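Local coordinates for mannosyl-glycoprotein endo-beta-N-acetylglucosamidase-like domain-containing protein (Pseudomonas protegens, PDB 4KT3), which is the effector of a type VI secretion effector-immunity pair and probably hydrolyses glycosidic bonds of peptidoglycan, at residues Ser36-Val41 and Ser70-Thr74; Leu81-Met87 and Val108-Phe114. One frame throughout, in Å; residues are numbered along the deposited sequence.

Overall arrangement
Two buried contacts show how a compact helical domain can fix its loops by different means. In contact 1 the helix 35-54 receives the turn that follows helix 59-70, and the joint is made by aromatic and aliphatic packing, with one water linking the two backbones. Contact 2 instead docks the loop after helix 76-81 onto strand 108-110 and the approach to helix 114-129; there four direct hydrogen bonds, two of them from asparagine side chains, do much of the work. The two follow each other in series along the chain, yet they touch: Phe40 of contact 1 packs on Tyr84 and Phe114 of contact 2. Both also reach the chain of the putative lipoprotein, among others through Thr74 and Ser86.

Contact 1 of 2, residues Ser36-Val41 and Ser70-Thr74; sequences SAVTFV and SQYGT
Tyr72 and Phe40 organise this meeting of helix and tight turn. Residues 36-41 are regular helix, whereas 70-74 leave helix 59-70 through positive phi values at Gln71, Tyr72 and Gly73. Gln71 to Thr74 form a type I' beta turn, closed by Thr74 N to Gln71 O (3.1 Å), and Ser70 OG, chi1 p, accepts from Gly73 N at 2.9 Å as an ST motif while also hydrogen-bonded to Ala66 O. Nearest CA atoms are those of Ala37 and Tyr72, 5.5 Å apart. Tyr72 (chi1 m) lays a ring face beneath Ala37, whose CB stands 3.7 Å from the ring centroid as a CH-pi contact; Val41 CG2 meets the ring edge, 4.0 Å from Tyr72 CE1. Phe40 (chi1 t) reciprocates, its face lying 3.9 Å (centroid) from Tyr72 CA. The rings meet obliquely, planes at 80°. A CB on Gly73 would sit 2.8 Å from Phe40 CD1, a clash glycine avoids. One water bridges Ser36 O (2.8 Å) and Tyr72 O (2.7 Å). Tyr72 OH is hydrogen-bonded to Arg174 NH1 of helix 160-174. An ST motif and type I' turn thus end a helix beside the lipoprotein chain, in a domain assigned by sequence to the lysozyme-clan glucosaminidases.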
loop_
_atom_site.group_PDB
_atom_site.type_symbol
_atom_site.label_atom_id
_atom_site.label_comp_id
_atom_site.label_asym_id
_atom_site.label_seq_id
_atom_site.Cartn_x
_atom_site.Cartn_y
_atom_site.Cartn_z
ATOM N N SER A 36 7.060 8.550 -5.567
ATOM C CA SER A 36 7.295 7.177 -5.127
ATOM C C SER A 36 6.593 6.206 -6.066
ATOM O O SER A 36 7.182 5.198 -6.508
ATOM C CB SER A 36 6.763 6.998 -3.709
ATOM O OG SER A 36 6.951 5.675 -3.240
ATOM N N ALA A 37 5.311 6.463 -6.311
ATOM C CA ALA A 37 4.527 5.563 -7.162
ATOM C C ALA A 37 5.045 5.528 -8.610
ATOM O O ALA A 37 5.149 4.460 -9.217
ATOM C CB ALA A 37 3.050 5.945 -7.114
ATOM N N VAL A 38 5.365 6.689 -9.166
ATOM C CA VAL A 38 5.873 6.761 -10.535
ATOM C C VAL A 38 7.203 6.021 -10.640
ATOM O O VAL A 38 7.449 5.301 -11.596
ATOM C CB VAL A 38 6.031 8.241 -11.005
ATOM C CG1 VAL A 38 6.814 8.327 -12.321
ATOM C CG2 VAL A 38 4.661 8.891 -11.166
ATOM N N THR A 39 8.056 6.192 -9.639
ATOM C CA THR A 39 9.356 5.529 -9.625
ATOM C C THR A 39 9.178 3.997 -9.705
ATOM O O THR A 39 9.856 3.319 -10.465
ATOM C CB THR A 39 10.142 5.944 -8.358
ATOM O OG1 THR A 39 10.426 7.355 -8.417
ATOM C CG2 THR A 39 11.450 5.183 -8.225
ATOM N N PHE A 40 8.259 3.472 -8.915
ATOM C CA PHE A 40 7.992 2.044 -8.907
ATOM C C PHE A 40 7.498 1.562 -10.266
ATOM O O PHE A 40 7.987 0.552 -10.825
ATOM C CB PHE A 40 6.943 1.729 -7.837
ATOM C CG PHE A 40 6.522 0.289 -7.820
ATOM C CD1 PHE A 40 7.339 -0.668 -7.244
ATOM C CD2 PHE A 40 5.325 -0.102 -8.390
ATOM C CE1 PHE A 40 6.954 -2.005 -7.204
ATOM C CE2 PHE A 40 4.935 -1.438 -8.372
ATOM C CZ PHE A 40 5.756 -2.391 -7.778
ATOM N N VAL A 41 6.528 2.273 -10.820
ATOM C CA VAL A 41 5.945 1.865 -12.090
ATOM C C VAL A 41 7.000 1.924 -13.207
ATOM O O VAL A 41 7.142 0.980 -13.999
ATOM C CB VAL A 41 4.704 2.718 -12.394
ATOM C CG1 VAL A 41 4.249 2.535 -13.850
ATOM C CG2 VAL A 41 3.588 2.367 -11.399
ATOM N N SER A 70 3.102 -4.427 -2.442
ATOM C CA SER A 70 4.394 -3.879 -2.020
ATOM C C SER A 70 4.386 -2.409 -1.625
ATOM O O SER A 70 5.441 -1.858 -1.342
ATOM C CB SER A 70 5.427 -4.087 -3.137
ATOM O OG SER A 70 5.224 -3.199 -4.223
ATOM N N GLN A 71 3.207 -1.790 -1.639
ATOM C CA GLN A 71 3.081 -0.358 -1.369
ATOM C C GLN A 71 4.025 0.411 -2.311
ATOM O O GLN A 71 4.854 1.239 -1.904
ATOM C CB GLN A 71 3.370 -0.045 0.108
ATOM C CG GLN A 71 2.352 -0.677 1.084
ATOM C CD GLN A 71 2.488 -2.196 1.197
ATOM O OE1 GLN A 71 1.517 -2.956 0.988
ATOM N NE2 GLN A 71 3.679 -2.643 1.520
ATOM N N TYR A 72 3.858 0.131 -3.588
ATOM C CA TYR A 72 4.665 0.722 -4.639
ATOM C C TYR A 72 6.149 0.577 -4.310
ATOM O O TYR A 72 6.949 1.509 -4.441
ATOM C CB TYR A 72 4.266 2.181 -4.881
ATOM C CG TYR A 72 2.979 2.367 -5.676
ATOM C CD1 TYR A 72 3.014 2.479 -7.053
ATOM C CD2 TYR A 72 1.732 2.457 -5.043
ATOM C CE1 TYR A 72 1.855 2.669 -7.794
ATOM C CE2 TYR A 72 0.554 2.647 -5.786
ATOM C CZ TYR A 72 0.638 2.773 -7.161
ATOM O OH TYR A 72 -0.477 2.986 -7.946
ATOM N N GLY A 73 6.511 -0.623 -3.874
ATOM C CA GLY A 73 7.897 -0.976 -3.669
ATOM C C GLY A 73 8.500 -0.479 -2.369
ATOM O O GLY A 73 9.709 -0.632 -2.154
ATOM N N THR A 74 7.682 0.104 -1.492
ATOM C CA THR A 74 8.199 0.659 -0.240
ATOM C C THR A 74 8.110 -0.274 0.965
ATOM O O THR A 74 8.735 -0.011 1.994
ATOM C CB THR A 74 7.555 2.018 0.098
ATOM O OG1 THR A 74 6.162 1.867 0.427
ATOM C CG2 THR A 74 7.717 2.986 -1.063
HETATM O O HOH W 1 8.825 3.348 -5.193
#

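Contact 2 of 2, residues Leu81-Met87 and Val108-Phe114; sequences LNNYFSM and VAKFDSF
Leu81 ends helix 76-81, and Asn82, with positive phi, starts an irregular loop containing a type I turn from Asn83 to Ser86. Opposite it, the chain is extended from Val108 and runs on through Phe111 and Asp112 to Ser113, the N-cap of helix 114-129, with its side chain bonded to Lys116 N. CA atoms approach at Leu81-Lys110 (4.7 Å), Asn82-Ser113 (5.1 Å) and Met87-Val108 (5.8 Å). Two backbone bonds clamp the segments: Phe111 N to Leu81 O (2.9 Å) and Ala109 N to Met87 O (3.0 Å). Val108 and Lys110 direct their backbone bonds towards residues 95-98, so the loop docks on one edge of strand 108-110, whose other edge pairs antiparallel with strand 96-98, in a domain assigned by sequence to the lysozyme clan. Asn83 (chi1 t) is the polar hub: OD1 accepts from Met87 N (3.0 Å), and ND2 donates to Met87 O (3.0 Å) and to Ala109 O (2.9 Å). Asn82 ND2 reaches Phe111 O at 3.1 Å. The ring edge of Phe111 packs against the Asn83 amide, Phe111 CE2 to Asn83 CG 3.6 Å. Among apolar contacts, Leu81 CD1 touches Val108 CG2 (3.8 Å), and Met87 CG lies 4.3 Å from Phe111 CZ. Phe114 (chi1 t) puts CD2 over the Tyr84 ring, 3.3 Å from Tyr84 CG, planes at 51°; Tyr44 stacks on Phe114 and meets Tyr84 edge-to-face.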
loop_
_atom_site.group_PDB
_atom_site.type_symbol
_atom_site.label_atom_id
_atom_site.label_comp_id
_atom_site.label_asym_id
_atom_site.label_seq_id
_atom_site.Cartn_x
_atom_site.Cartn_y
_atom_site.Cartn_z
ATOM N N LEU A 81 13.144 -8.721 0.861
ATOM C CA LEU A 81 12.971 -10.124 0.441
ATOM C C LEU A 81 12.649 -10.278 -1.045
ATOM O O LEU A 81 12.464 -11.399 -1.535
ATOM C CB LEU A 81 11.875 -10.808 1.264
ATOM C CG LEU A 81 11.934 -10.621 2.781
ATOM C CD1 LEU A 81 10.811 -11.406 3.453
ATOM C CD2 LEU A 81 13.284 -11.019 3.357
ATOM N N ASN A 82 12.602 -9.160 -1.760
ATOM C CA ASN A 82 12.233 -9.142 -3.178
ATOM C C ASN A 82 10.896 -9.812 -3.443
ATOM O O ASN A 82 10.665 -10.331 -4.528
ATOM C CB ASN A 82 13.313 -9.790 -4.051
ATOM C CG ASN A 82 14.627 -9.071 -3.973
ATOM O OD1 ASN A 82 14.687 -7.847 -4.048
ATOM N ND2 ASN A 82 15.702 -9.825 -3.836
ATOM N N ASN A 83 10.012 -9.806 -2.450
ATOM C CA ASN A 83 8.732 -10.484 -2.602
ATOM C C ASN A 83 7.668 -9.434 -2.860
ATOM O O ASN A 83 7.027 -8.944 -1.920
ATOM C CB ASN A 83 8.436 -11.318 -1.357
ATOM C CG ASN A 83 7.145 -12.118 -1.456
ATOM O OD1 ASN A 83 6.347 -11.968 -2.385
ATOM N ND2 ASN A 83 6.917 -12.968 -0.454
ATOM N N TYR A 84 7.501 -9.088 -4.136
ATOM C CA TYR A 84 6.625 -7.976 -4.525
ATOM C C TYR A 84 5.157 -8.384 -4.648
ATOM O O TYR A 84 4.315 -7.556 -4.967
ATOM C CB TYR A 84 7.134 -7.300 -5.801
ATOM C CG TYR A 84 8.369 -6.472 -5.593
ATOM C CD1 TYR A 84 9.623 -7.063 -5.522
ATOM C CD2 TYR A 84 8.292 -5.091 -5.481
ATOM C CE1 TYR A 84 10.766 -6.299 -5.328
ATOM C CE2 TYR A 84 9.420 -4.331 -5.288
ATOM C CZ TYR A 84 10.654 -4.940 -5.206
ATOM O OH TYR A 84 11.787 -4.172 -5.004
ATOM N N PHE A 85 4.849 -9.647 -4.356
ATOM C CA PHE A 85 3.466 -10.127 -4.391
ATOM C C PHE A 85 3.036 -10.657 -3.031
ATOM O O PHE A 85 1.974 -11.279 -2.899
ATOM C CB PHE A 85 3.317 -11.167 -5.519
ATOM C CG PHE A 85 3.450 -10.546 -6.879
ATOM C CD1 PHE A 85 4.704 -10.307 -7.423
ATOM C CD2 PHE A 85 2.330 -10.123 -7.582
ATOM C CE1 PHE A 85 4.839 -9.674 -8.629
ATOM C CE2 PHE A 85 2.467 -9.499 -8.813
ATOM C CZ PHE A 85 3.726 -9.274 -9.330
ATOM N N SER A 86 3.863 -10.362 -2.021
ATOM C CA SER A 86 3.659 -10.816 -0.644
ATOM C C SER A 86 3.172 -12.264 -0.566
ATOM O O SER A 86 2.236 -12.586 0.175
ATOM C CB SER A 86 2.707 -9.878 0.110
ATOM O OG SER A 86 3.246 -8.569 0.151
HETATM N N MSE A 87 3.840 -13.127 -1.322
HETATM C CA MSE A 87 3.526 -14.545 -1.360
HETATM C C MSE A 87 3.865 -15.201 -0.044
HETATM O O MSE A 87 4.976 -15.060 0.454
HETATM C CB MSE A 87 4.366 -15.240 -2.434
HETATM C CG MSE A 87 4.216 -14.656 -3.816
HETATM SE SE MSE A 87 2.594 -15.237 -4.705
HETATM C CE MSE A 87 3.074 -17.086 -5.043
ATOM N N VAL A 108 6.517 -15.672 4.980
ATOM C CA VAL A 108 6.506 -15.148 3.622
ATOM C C VAL A 108 7.786 -15.546 2.899
ATOM O O VAL A 108 8.859 -15.686 3.501
ATOM C CB VAL A 108 6.318 -13.608 3.560
ATOM C CG1 VAL A 108 4.935 -13.220 4.080
ATOM C CG2 VAL A 108 7.394 -12.886 4.349
ATOM N N ALA A 109 7.653 -15.727 1.600
ATOM C CA ALA A 109 8.756 -16.180 0.767
ATOM C C ALA A 109 9.794 -15.088 0.531
ATOM O O ALA A 109 9.485 -13.896 0.554
ATOM C CB ALA A 109 8.217 -16.651 -0.559
ATOM N N LYS A 110 11.028 -15.527 0.279
ATOM C CA LYS A 110 12.097 -14.655 -0.205
ATOM C C LYS A 110 12.422 -15.077 -1.636
ATOM O O LYS A 110 12.373 -16.267 -1.951
ATOM C CB LYS A 110 13.360 -14.825 0.641
ATOM C CG LYS A 110 13.178 -14.665 2.124
ATOM C CD LYS A 110 14.514 -14.811 2.844
ATOM C CE LYS A 110 14.377 -14.522 4.330
ATOM N NZ LYS A 110 15.700 -14.453 5.016
ATOM N N PHE A 111 12.753 -14.103 -2.480
ATOM C CA PHE A 111 13.130 -14.345 -3.872
ATOM C C PHE A 111 14.431 -13.646 -4.264
ATOM O O PHE A 111 14.919 -12.760 -3.553
ATOM C CB PHE A 111 12.017 -13.875 -4.811
ATOM C CG PHE A 111 10.717 -14.573 -4.594
ATOM C CD1 PHE A 111 10.503 -15.826 -5.140
ATOM C CD2 PHE A 111 9.719 -13.997 -3.827
ATOM C CE1 PHE A 111 9.326 -16.485 -4.925
ATOM C CE2 PHE A 111 8.534 -14.651 -3.621
ATOM C CZ PHE A 111 8.335 -15.903 -4.162
ATOM N N ASP A 112 14.962 -14.014 -5.428
ATOM C CA ASP A 112 16.164 -13.369 -5.967
ATOM C C ASP A 112 15.902 -11.976 -6.531
ATOM O O ASP A 112 16.827 -11.157 -6.628
ATOM C CB ASP A 112 16.775 -14.227 -7.076
ATOM C CG ASP A 112 17.645 -15.352 -6.554
ATOM O OD1 ASP A 112 18.355 -15.171 -5.548
ATOM O OD2 ASP A 112 17.631 -16.429 -7.189
ATOM N N SER A 113 14.657 -11.702 -6.909
ATOM C CA SER A 113 14.341 -10.476 -7.638
ATOM C C SER A 113 12.839 -10.291 -7.780
ATOM O O SER A 113 12.076 -11.233 -7.594
ATOM C CB SER A 113 14.930 -10.552 -9.035
ATOM O OG SER A 113 14.318 -11.602 -9.771
ATOM N N PHE A 114 12.436 -9.075 -8.132
ATOM C CA PHE A 114 11.055 -8.766 -8.492
ATOM C C PHE A 114 10.577 -9.793 -9.517
ATOM O O PHE A 114 9.503 -10.389 -9.368
ATOM C CB PHE A 114 10.964 -7.345 -9.084
ATOM C CG PHE A 114 9.588 -6.964 -9.542
ATOM C CD1 PHE A 114 9.061 -7.489 -10.709
ATOM C CD2 PHE A 114 8.835 -6.059 -8.825
ATOM C CE1 PHE A 114 7.779 -7.145 -11.137
ATOM C CE2 PHE A 114 7.551 -5.714 -9.237
ATOM C CZ PHE A 114 7.017 -6.261 -10.394
#